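Local coordinates for protein RickCE (Rickettsia bellii, PDB 5HAM) that probably acts as a deubiquitinase, a CE-clan effector protease cleaving ubiquitin from its conjugates, represented here by a fragment that includes the catalytic domain, at residues I14-L22 with T215-K224; M142-V151 with T164-Y175. All coordinates share one frame; numbering follows the deposited sequence.

Contact 2 is nested along the chain inside the loop that contact 1 closes, and the centres of the two lie about 15 Å apart. Helix 211-223 ties them together, because it supplies one side of contact 1 and also packs on the hairpin of contact 2. At the junction, Ile14 CD1 touches Trp147 CD2 at 3.4 Å, and Thr215 OG1, hydrogen-bonded to Cys211 O, packs 3.1 Å from Trp147 C. His146 and Asp167 in contact 2, with Cys211 at the start of the helix, are consistent with the His-Asp-Cys triad of CE-clan proteases. Contact 1 lies further along that helix, where the N-terminal helix 11-20 covers it.

Contact 1: I14-L22 with T215-K224; sequences ITHLLTAQL and TVDNGIKIAK
Val216 and Ile220, one helical turn apart, carry most of the apolar contact with helix 11-20. The two helices run roughly parallel, crossing at -31° with their axes 9.6 Å apart at closest approach. Val216 spreads both methyls against the other helix: CG1 meets Leu17 CB at 3.7 Å, while CG2 rests 3.9 Å from Ile14 CA. Leu18 brings its CD2 methyl against the stem of Ile220, 3.7 Å from Ile220 CG1. The far end of that isoleucine, CD1, lies across the Gln21 side chain at about a right angle, 3.2 Å from Gln21 OE1. Leu22 adds its CD2 to Ala223 CB and Lys224 CE.

One polar bond closes the C-terminal end. Lys224 stretches out fully beyond CG (chi2 179°, chi3 180°), which carries its ammonium back to Gln21, where NZ donates to Gln21 O at 3.0 Å. This bond lies nearly along the C=O axis.

Cohesion therefore rests largely on branched aliphatic groups, with the Gln21 side chain packed against one of them and with His246 of helix 238-251 and Val29 of strand 27-34 flanking them; the lysine ammonium grips the main-chain oxygen of Gln21.

Contact 2: M142-V151 with T164-Y175; sequences MGYGHWTVLV and TFNDSLGNSINY
The imidazole of His146 is sandwiched between aliphatic groups. Leu169 CD1 lies 3.5 Å above the plane of one face, offset toward the rim in a CH-pi contact, and Met142 CB sits over the centre of the opposite face. Around the edge come Asp167, Asn171 and Tyr175. The histidine turns its edge onto the tyrosine face in a T-shaped pair, centroids 4.5 Å apart and planes at 65°, while Met142 CE touches the tyrosine edge. A water bridges His146 ND1 and Tyr175 OH. The Phe165 ring has Ile173 CG1 over one face and Leu150 CD1 at its edge.

With CG swung away from the backbone N (chi1 -174°), His146 directs NE2 at the carboxylate and donates to Asp167 OD2 at 2.8 Å, close to the imidazole plane and on the syn side of the oxygen. Asn171 ND2 grips the same oxygen at 3.0 Å from the other face of the carboxylate. Asp167 OD1 receives Leu169 N at 3.0 Å, an Asx turn. Three bonds thus fix the acid's rotation, with Asn171 in the second shell of this His-Asp pair.

Behind it the antiparallel hairpin is knit by backbone bonds. Val149 and Asn166 form a hydrogen-bonded pair, as do Val151 and Thr164, whose Val151 N to Thr164 O link is short at 2.7 Å; between them lies the non-hydrogen-bonded pair of Leu150 and Phe165.

Strand 147-155 is bordered by strand 135-141, whose Ile140 O accepts from Thr148 OG1, and strand 160-166 by strand 196-199. Helix 211-223 packs alongside, placing Cys211 against Leu169, consistent with a CE-clan active site where sheet and helix meet.

Contact 1: I14-L22 with T215-K224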
loop_
_atom_site.group_PDB
_atom_site.type_symbol
_atom_site.label_atom_id
_atom_site.label_comp_id
_atom_site.label_asym_id
_atom_site.label_seq_id
_atom_site.Cartn_x
_atom_site.Cartn_y
_atom_site.Cartn_z
ATOM N N ILE A 14 -11.138 2.641 3.797
ATOM C CA ILE A 14 -10.817 3.422 2.614
ATOM C C ILE A 14 -11.816 3.089 1.500
ATOM O O ILE A 14 -12.405 3.974 0.891
ATOM C CB ILE A 14 -9.368 3.166 2.188
ATOM C CG1 ILE A 14 -8.425 3.812 3.202
ATOM C CG2 ILE A 14 -9.099 3.714 0.800
ATOM C CD1 ILE A 14 -6.976 3.458 2.988
ATOM N N THR A 15 -12.032 1.796 1.296
ATOM C CA THR A 15 -12.960 1.287 0.293
ATOM C C THR A 15 -14.394 1.754 0.545
ATOM O O THR A 15 -15.059 2.208 -0.373
ATOM C CB THR A 15 -12.866 -0.260 0.219
ATOM O OG1 THR A 15 -11.597 -0.611 -0.348
ATOM C CG2 THR A 15 -13.925 -0.827 -0.653
ATOM N N HIS A 16 -14.854 1.671 1.790
ATOM C CA HIS A 16 -16.210 2.116 2.139
ATOM C C HIS A 16 -16.393 3.620 1.985
ATOM O O HIS A 16 -17.396 4.088 1.445
ATOM C CB HIS A 16 -16.558 1.747 3.582
ATOM C CG HIS A 16 -16.592 0.277 3.839
ATOM N ND1 HIS A 16 -16.610 -0.263 5.109
ATOM C CD2 HIS A 16 -16.600 -0.775 2.984
ATOM C CE1 HIS A 16 -16.630 -1.577 5.024
ATOM N NE2 HIS A 16 -16.620 -1.915 3.752
ATOM N N LEU A 17 -15.431 4.371 2.506
ATOM C CA LEU A 17 -15.448 5.813 2.393
ATOM C C LEU A 17 -15.507 6.246 0.929
ATOM O O LEU A 17 -16.253 7.164 0.582
ATOM C CB LEU A 17 -14.223 6.397 3.086
ATOM C CG LEU A 17 -14.434 6.411 4.594
ATOM C CD1 LEU A 17 -13.115 6.605 5.334
ATOM C CD2 LEU A 17 -15.441 7.506 4.914
ATOM N N LEU A 18 -14.740 5.571 0.078
ATOM C CA LEU A 18 -14.698 5.916 -1.339
ATOM C C LEU A 18 -16.015 5.589 -2.014
ATOM O O LEU A 18 -16.609 6.435 -2.686
ATOM C CB LEU A 18 -13.559 5.190 -2.051
ATOM C CG LEU A 18 -12.163 5.773 -1.824
ATOM C CD1 LEU A 18 -11.114 4.837 -2.401
ATOM C CD2 LEU A 18 -12.058 7.159 -2.434
ATOM N N THR A 19 -16.460 4.355 -1.826
ATOM C CA THR A 19 -17.737 3.889 -2.348
ATOM C C THR A 19 -18.921 4.770 -1.918
ATOM O O THR A 19 -19.805 5.069 -2.720
ATOM C CB THR A 19 -17.970 2.432 -1.929
ATOM O OG1 THR A 19 -17.026 1.609 -2.618
ATOM C CG2 THR A 19 -19.368 1.976 -2.281
ATOM N N ALA A 20 -18.915 5.207 -0.663
ATOM C CA ALA A 20 -19.987 6.046 -0.140
ATOM C C ALA A 20 -19.999 7.446 -0.755
ATOM O O ALA A 20 -21.046 8.088 -0.849
ATOM C CB ALA A 20 -19.892 6.138 1.374
ATOM N N GLN A 21 -18.838 7.920 -1.183
ATOM C CA GLN A 21 -18.750 9.273 -1.693
ATOM C C GLN A 21 -18.541 9.330 -3.202
ATOM O O GLN A 21 -18.229 10.390 -3.746
ATOM C CB GLN A 21 -17.640 10.026 -0.977
ATOM C CG GLN A 21 -18.041 10.542 0.396
ATOM C CD GLN A 21 -16.876 11.208 1.098
ATOM O OE1 GLN A 21 -15.970 10.530 1.582
ATOM N NE2 GLN A 21 -16.878 12.540 1.141
ATOM N N LEU A 22 -18.704 8.192 -3.871
ATOM C CA LEU A 22 -18.552 8.135 -5.320
ATOM C C LEU A 22 -19.717 7.420 -6.008
ATOM O O LEU A 22 -20.045 6.289 -5.664
ATOM C CB LEU A 22 -17.232 7.450 -5.689
ATOM C CG LEU A 22 -15.962 8.282 -5.494
ATOM C CD1 LEU A 22 -14.695 7.442 -5.670
ATOM C CD2 LEU A 22 -15.961 9.457 -6.449
ATOM N N THR A 215 -5.817 9.840 1.514
ATOM C CA THR A 215 -6.035 8.923 0.410
ATOM C C THR A 215 -7.491 9.002 -0.036
ATOM O O THR A 215 -7.788 9.088 -1.221
ATOM C CB THR A 215 -5.707 7.476 0.821
ATOM O OG1 THR A 215 -4.286 7.314 0.878
ATOM C CG2 THR A 215 -6.282 6.476 -0.186
ATOM N N VAL A 216 -8.397 9.002 0.930
ATOM C CA VAL A 216 -9.808 9.026 0.612
ATOM C C VAL A 216 -10.178 10.362 -0.014
ATOM O O VAL A 216 -10.810 10.413 -1.067
ATOM C CB VAL A 216 -10.674 8.778 1.877
ATOM C CG1 VAL A 216 -12.161 9.119 1.612
ATOM C CG2 VAL A 216 -10.484 7.331 2.393
ATOM N N ASP A 217 -9.779 11.444 0.636
ATOM C CA ASP A 217 -10.134 12.764 0.145
ATOM C C ASP A 217 -9.512 13.066 -1.226
ATOM O O ASP A 217 -10.191 13.594 -2.115
ATOM C CB ASP A 217 -9.753 13.829 1.159
ATOM C CG ASP A 217 -10.513 15.126 0.943
ATOM O OD1 ASP A 217 -11.691 15.204 1.364
ATOM O OD2 ASP A 217 -9.926 16.066 0.362
ATOM N N ASN A 218 -8.241 12.716 -1.400
ATOM C CA ASN A 218 -7.566 12.925 -2.687
ATOM C C ASN A 218 -8.223 12.115 -3.796
ATOM O O ASN A 218 -8.508 12.649 -4.868
ATOM C CB ASN A 218 -6.066 12.597 -2.614
ATOM C CG ASN A 218 -5.326 13.493 -1.641
ATOM O OD1 ASN A 218 -5.752 14.618 -1.383
ATOM N ND2 ASN A 218 -4.215 13.005 -1.097
ATOM N N GLY A 219 -8.482 10.836 -3.533
ATOM C CA GLY A 219 -9.077 9.959 -4.532
ATOM C C GLY A 219 -10.410 10.486 -5.019
ATOM O O GLY A 219 -10.646 10.604 -6.217
ATOM N N ILE A 220 -11.273 10.829 -4.077
ATOM C CA ILE A 220 -12.553 11.447 -4.390
ATOM C C ILE A 220 -12.410 12.725 -5.213
ATOM O O ILE A 220 -13.083 12.905 -6.234
ATOM C CB ILE A 220 -13.290 11.777 -3.101
ATOM C CG1 ILE A 220 -13.665 10.482 -2.395
ATOM C CG2 ILE A 220 -14.523 12.596 -3.390
ATOM C CD1 ILE A 220 -14.234 10.704 -1.047
ATOM N N LYS A 221 -11.515 13.607 -4.782
ATOM C CA LYS A 221 -11.339 14.871 -5.487
ATOM C C LYS A 221 -10.756 14.705 -6.885
ATOM O O LYS A 221 -11.283 15.255 -7.847
ATOM C CB LYS A 221 -10.537 15.870 -4.651
ATOM C CG LYS A 221 -11.464 16.753 -3.832
ATOM C CD LYS A 221 -10.870 17.125 -2.513
ATOM C CE LYS A 221 -11.831 18.004 -1.741
ATOM N NZ LYS A 221 -11.186 18.467 -0.493
ATOM N N ILE A 222 -9.686 13.927 -6.991
ATOM C CA ILE A 222 -9.073 13.646 -8.268
ATOM C C ILE A 222 -10.062 12.960 -9.201
ATOM O O ILE A 222 -10.166 13.327 -10.367
ATOM C CB ILE A 222 -7.843 12.762 -8.100
ATOM C CG1 ILE A 222 -6.786 13.487 -7.264
ATOM C CG2 ILE A 222 -7.277 12.396 -9.454
ATOM C CD1 ILE A 222 -5.615 12.586 -6.839
ATOM N N ALA A 223 -10.803 11.979 -8.688
ATOM C CA ALA A 223 -11.830 11.311 -9.499
ATOM C C ALA A 223 -12.791 12.332 -10.135
ATOM O O ALA A 223 -13.147 12.214 -11.306
ATOM C CB ALA A 223 -12.607 10.314 -8.657
ATOM N N LYS A 224 -13.169 13.350 -9.358
ATOM C CA LYS A 224 -14.132 14.357 -9.803
ATOM C C LYS A 224 -13.483 15.541 -10.548
ATOM O O LYS A 224 -14.159 16.507 -10.905
ATOM C CB LYS A 224 -14.988 14.841 -8.615
ATOM C CG LYS A 224 -15.730 13.694 -7.920
ATOM C CD LYS A 224 -16.567 14.128 -6.739
ATOM C CE LYS A 224 -17.260 12.913 -6.133
ATOM N NZ LYS A 224 -18.093 13.197 -4.920
#

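Contact 2: M142-V151 with T164-Y175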
loop_
_atom_site.group_PDB
_atom_site.type_symbol
_atom_site.label_atom_id
_atom_site.label_comp_id
_atom_site.label_asym_id
_atom_site.label_seq_id
_atom_site.Cartn_x
_atom_site.Cartn_y
_atom_site.Cartn_z
ATOM N N MET A 142 1.906 1.542 -0.201
ATOM C CA MET A 142 3.342 1.502 -0.483
ATOM C C MET A 142 4.121 0.802 0.602
ATOM O O MET A 142 5.346 0.704 0.535
ATOM C CB MET A 142 3.898 2.923 -0.606
ATOM C CG MET A 142 3.237 3.789 -1.657
ATOM S SD MET A 142 3.591 3.241 -3.318
ATOM C CE MET A 142 5.342 3.387 -3.376
ATOM N N GLY A 143 3.418 0.332 1.614
ATOM C CA GLY A 143 4.040 -0.330 2.744
ATOM C C GLY A 143 2.971 -0.312 3.806
ATOM O O GLY A 143 1.928 0.320 3.597
ATOM N N TYR A 144 3.208 -0.992 4.924
ATOM C CA TYR A 144 2.192 -1.120 5.964
ATOM C C TYR A 144 1.588 0.237 6.382
ATOM O O TYR A 144 2.260 1.086 6.973
ATOM C CB TYR A 144 2.712 -1.902 7.191
ATOM C CG TYR A 144 1.603 -2.182 8.189
ATOM C CD1 TYR A 144 0.808 -3.313 8.076
ATOM C CD2 TYR A 144 1.322 -1.285 9.216
ATOM C CE1 TYR A 144 -0.222 -3.551 8.963
ATOM C CE2 TYR A 144 0.308 -1.524 10.110
ATOM C CZ TYR A 144 -0.462 -2.651 9.980
ATOM O OH TYR A 144 -1.474 -2.866 10.874
ATOM N N GLY A 145 0.322 0.439 6.033
ATOM C CA GLY A 145 -0.396 1.643 6.402
ATOM C C GLY A 145 0.016 2.888 5.637
ATOM O O GLY A 145 -0.530 3.969 5.863
ATOM N N HIS A 146 0.981 2.746 4.735
ATOM C CA HIS A 146 1.428 3.866 3.910
ATOM C C HIS A 146 0.484 4.004 2.729
ATOM O O HIS A 146 0.803 3.606 1.610
ATOM C CB HIS A 146 2.882 3.657 3.459
ATOM C CG HIS A 146 3.470 4.830 2.732
ATOM N ND1 HIS A 146 4.830 5.004 2.580
ATOM C CD2 HIS A 146 2.887 5.878 2.101
ATOM C CE1 HIS A 146 5.057 6.110 1.893
ATOM N NE2 HIS A 146 3.895 6.659 1.590
ATOM N N TRP A 147 -0.686 4.563 2.994
ATOM C CA TRP A 147 -1.745 4.608 1.994
ATOM C C TRP A 147 -1.565 5.801 1.093
ATOM O O TRP A 147 -1.245 6.890 1.570
ATOM C CB TRP A 147 -3.127 4.656 2.641
ATOM C CG TRP A 147 -3.522 3.369 3.182
ATOM C CD1 TRP A 147 -3.611 3.028 4.493
ATOM C CD2 TRP A 147 -3.873 2.214 2.433
ATOM N NE1 TRP A 147 -4.007 1.720 4.613
ATOM C CE2 TRP A 147 -4.182 1.194 3.355
ATOM C CE3 TRP A 147 -3.981 1.934 1.065
ATOM C CZ2 TRP A 147 -4.574 -0.074 2.967
ATOM C CZ3 TRP A 147 -4.368 0.680 0.677
ATOM C CH2 TRP A 147 -4.657 -0.313 1.625
ATOM N N THR A 148 -1.744 5.564 -0.209
ATOM C CA THR A 148 -1.674 6.588 -1.240
ATOM C C THR A 148 -2.762 6.280 -2.272
ATOM O O THR A 148 -3.463 5.274 -2.158
ATOM C CB THR A 148 -0.300 6.589 -1.944
ATOM O OG1 THR A 148 -0.124 5.385 -2.697
ATOM C CG2 THR A 148 0.816 6.674 -0.946
ATOM N N VAL A 149 -2.911 7.121 -3.290
ATOM C CA VAL A 149 -3.994 6.895 -4.246
ATOM C C VAL A 149 -3.569 7.074 -5.706
ATOM O O VAL A 149 -2.753 7.942 -6.044
ATOM C CB VAL A 149 -5.247 7.771 -3.925
ATOM C CG1 VAL A 149 -4.961 9.260 -4.189
ATOM C CG2 VAL A 149 -6.456 7.294 -4.696
ATOM N N LEU A 150 -4.120 6.232 -6.569
ATOM C CA LEU A 150 -3.881 6.369 -7.990
ATOM C C LEU A 150 -5.217 6.370 -8.728
ATOM O O LEU A 150 -5.978 5.424 -8.630
ATOM C CB LEU A 150 -3.000 5.225 -8.485
ATOM C CG LEU A 150 -2.638 5.273 -9.968
ATOM C CD1 LEU A 150 -1.648 6.416 -10.231
ATOM C CD2 LEU A 150 -2.074 3.939 -10.443
ATOM N N VAL A 151 -5.496 7.440 -9.463
ATOM C CA VAL A 151 -6.754 7.557 -10.194
ATOM C C VAL A 151 -6.529 7.484 -11.701
ATOM O O VAL A 151 -5.679 8.182 -12.256
ATOM C CB VAL A 151 -7.498 8.858 -9.836
ATOM C CG1 VAL A 151 -8.868 8.879 -10.494
ATOM C CG2 VAL A 151 -7.627 8.991 -8.326
ATOM N N THR A 164 -3.315 9.617 -12.244
ATOM C CA THR A 164 -3.002 10.695 -11.325
ATOM C C THR A 164 -2.762 10.146 -9.930
ATOM O O THR A 164 -3.592 9.410 -9.393
ATOM C CB THR A 164 -4.140 11.707 -11.303
ATOM O OG1 THR A 164 -4.352 12.174 -12.632
ATOM C CG2 THR A 164 -3.813 12.882 -10.408
ATOM N N PHE A 165 -1.613 10.501 -9.359
ATOM C CA PHE A 165 -1.175 9.978 -8.063
ATOM C C PHE A 165 -0.955 11.061 -7.004
ATOM O O PHE A 165 -0.500 12.164 -7.311
ATOM C CB PHE A 165 0.129 9.196 -8.267
ATOM C CG PHE A 165 0.747 8.670 -7.001
ATOM C CD1 PHE A 165 0.348 7.443 -6.472
ATOM C CD2 PHE A 165 1.763 9.378 -6.365
ATOM C CE1 PHE A 165 0.937 6.943 -5.313
ATOM C CE2 PHE A 165 2.358 8.886 -5.207
ATOM C CZ PHE A 165 1.946 7.664 -4.679
ATOM N N ASN A 166 -1.258 10.747 -5.752
ATOM C CA ASN A 166 -0.694 11.544 -4.671
ATOM C C ASN A 166 -0.347 10.776 -3.411
ATOM O O ASN A 166 -1.002 9.802 -3.072
ATOM C CB ASN A 166 -1.560 12.738 -4.319
ATOM C CG ASN A 166 -0.785 13.779 -3.525
ATOM O OD1 ASN A 166 0.191 14.350 -4.022
ATOM N ND2 ASN A 166 -1.189 14.008 -2.287
ATOM N N ASP A 167 0.699 11.232 -2.731
ATOM C CA ASP A 167 1.117 10.681 -1.442
ATOM C C ASP A 167 1.044 11.830 -0.448
ATOM O O ASP A 167 1.798 12.793 -0.554
ATOM C CB ASP A 167 2.553 10.132 -1.538
ATOM C CG ASP A 167 3.035 9.412 -0.253
ATOM O OD1 ASP A 167 2.472 9.596 0.851
ATOM O OD2 ASP A 167 4.016 8.651 -0.354
ATOM N N SER A 168 0.135 11.728 0.514
ATOM C CA SER A 168 -0.052 12.788 1.511
ATOM C C SER A 168 1.184 13.077 2.373
ATOM O O SER A 168 1.344 14.190 2.877
ATOM C CB SER A 168 -1.281 12.516 2.399
ATOM O OG SER A 168 -1.240 11.233 3.023
ATOM N N LEU A 169 2.051 12.084 2.542
ATOM C CA LEU A 169 3.293 12.264 3.294
ATOM C C LEU A 169 4.322 13.120 2.560
ATOM O O LEU A 169 5.345 13.490 3.140
ATOM C CB LEU A 169 3.934 10.907 3.628
ATOM C CG LEU A 169 3.219 9.960 4.604
ATOM C CD1 LEU A 169 3.813 8.555 4.536
ATOM C CD2 LEU A 169 3.271 10.504 6.028
ATOM N N GLY A 170 4.071 13.403 1.282
ATOM C CA GLY A 170 4.982 14.214 0.487
ATOM C C GLY A 170 6.093 13.462 -0.253
ATOM O O GLY A 170 7.060 14.072 -0.690
ATOM N N ASN A 171 5.975 12.141 -0.383
ATOM C CA ASN A 171 6.869 11.372 -1.256
ATOM C C ASN A 171 6.382 11.426 -2.692
ATOM O O ASN A 171 5.184 11.574 -2.935
ATOM C CB ASN A 171 6.913 9.902 -0.853
ATOM C CG ASN A 171 7.310 9.709 0.573
ATOM O OD1 ASN A 171 8.457 9.949 0.945
ATOM N ND2 ASN A 171 6.362 9.258 1.392
ATOM N N SER A 172 7.296 11.285 -3.645
ATOM C CA SER A 172 6.889 11.228 -5.042
ATOM C C SER A 172 6.366 9.822 -5.304
ATOM O O SER A 172 6.507 8.943 -4.465
ATOM C CB SER A 172 8.071 11.502 -5.973
ATOM O OG SER A 172 8.844 10.321 -6.149
ATOM N N ILE A 173 5.792 9.618 -6.487
ATOM C CA ILE A 173 5.317 8.315 -6.932
ATOM C C ILE A 173 6.463 7.305 -7.097
ATOM O O ILE A 173 6.210 6.121 -7.286
ATOM C CB ILE A 173 4.522 8.444 -8.266
ATOM C CG1 ILE A 173 3.670 7.214 -8.537
ATOM C CG2 ILE A 173 5.436 8.716 -9.463
ATOM C CD1 ILE A 173 3.045 7.266 -9.895
ATOM N N ASN A 174 7.714 7.780 -7.015
ATOM C CA ASN A 174 8.904 6.926 -7.151
ATOM C C ASN A 174 9.363 6.311 -5.853
ATOM O O ASN A 174 10.348 5.592 -5.816
ATOM C CB ASN A 174 10.069 7.711 -7.737
ATOM C CG ASN A 174 9.823 8.101 -9.173
ATOM O OD1 ASN A 174 9.406 7.276 -9.987
ATOM N ND2 ASN A 174 10.044 9.362 -9.486
ATOM N N TYR A 175 8.656 6.642 -4.787
ATOM C CA TYR A 175 8.902 6.090 -3.473
ATOM C C TYR A 175 9.316 4.606 -3.484
ATOM O O TYR A 175 8.676 3.764 -4.121
ATOM C CB TYR A 175 7.639 6.268 -2.630
ATOM C CG TYR A 175 7.836 5.807 -1.231
ATOM C CD1 TYR A 175 8.518 6.600 -0.318
ATOM C CD2 TYR A 175 7.370 4.571 -0.820
ATOM C CE1 TYR A 175 8.710 6.189 0.966
ATOM C CE2 TYR A 175 7.568 4.138 0.459
ATOM C CZ TYR A 175 8.241 4.953 1.356
ATOM O OH TYR A 175 8.445 4.531 2.642
HETATM O O HOH W 1 6.212 2.868 3.759
HETATM O O HOH W 2 -1.862 9.436 0.967
HETATM O O HOH W 3 -6.105 10.637 -13.947
#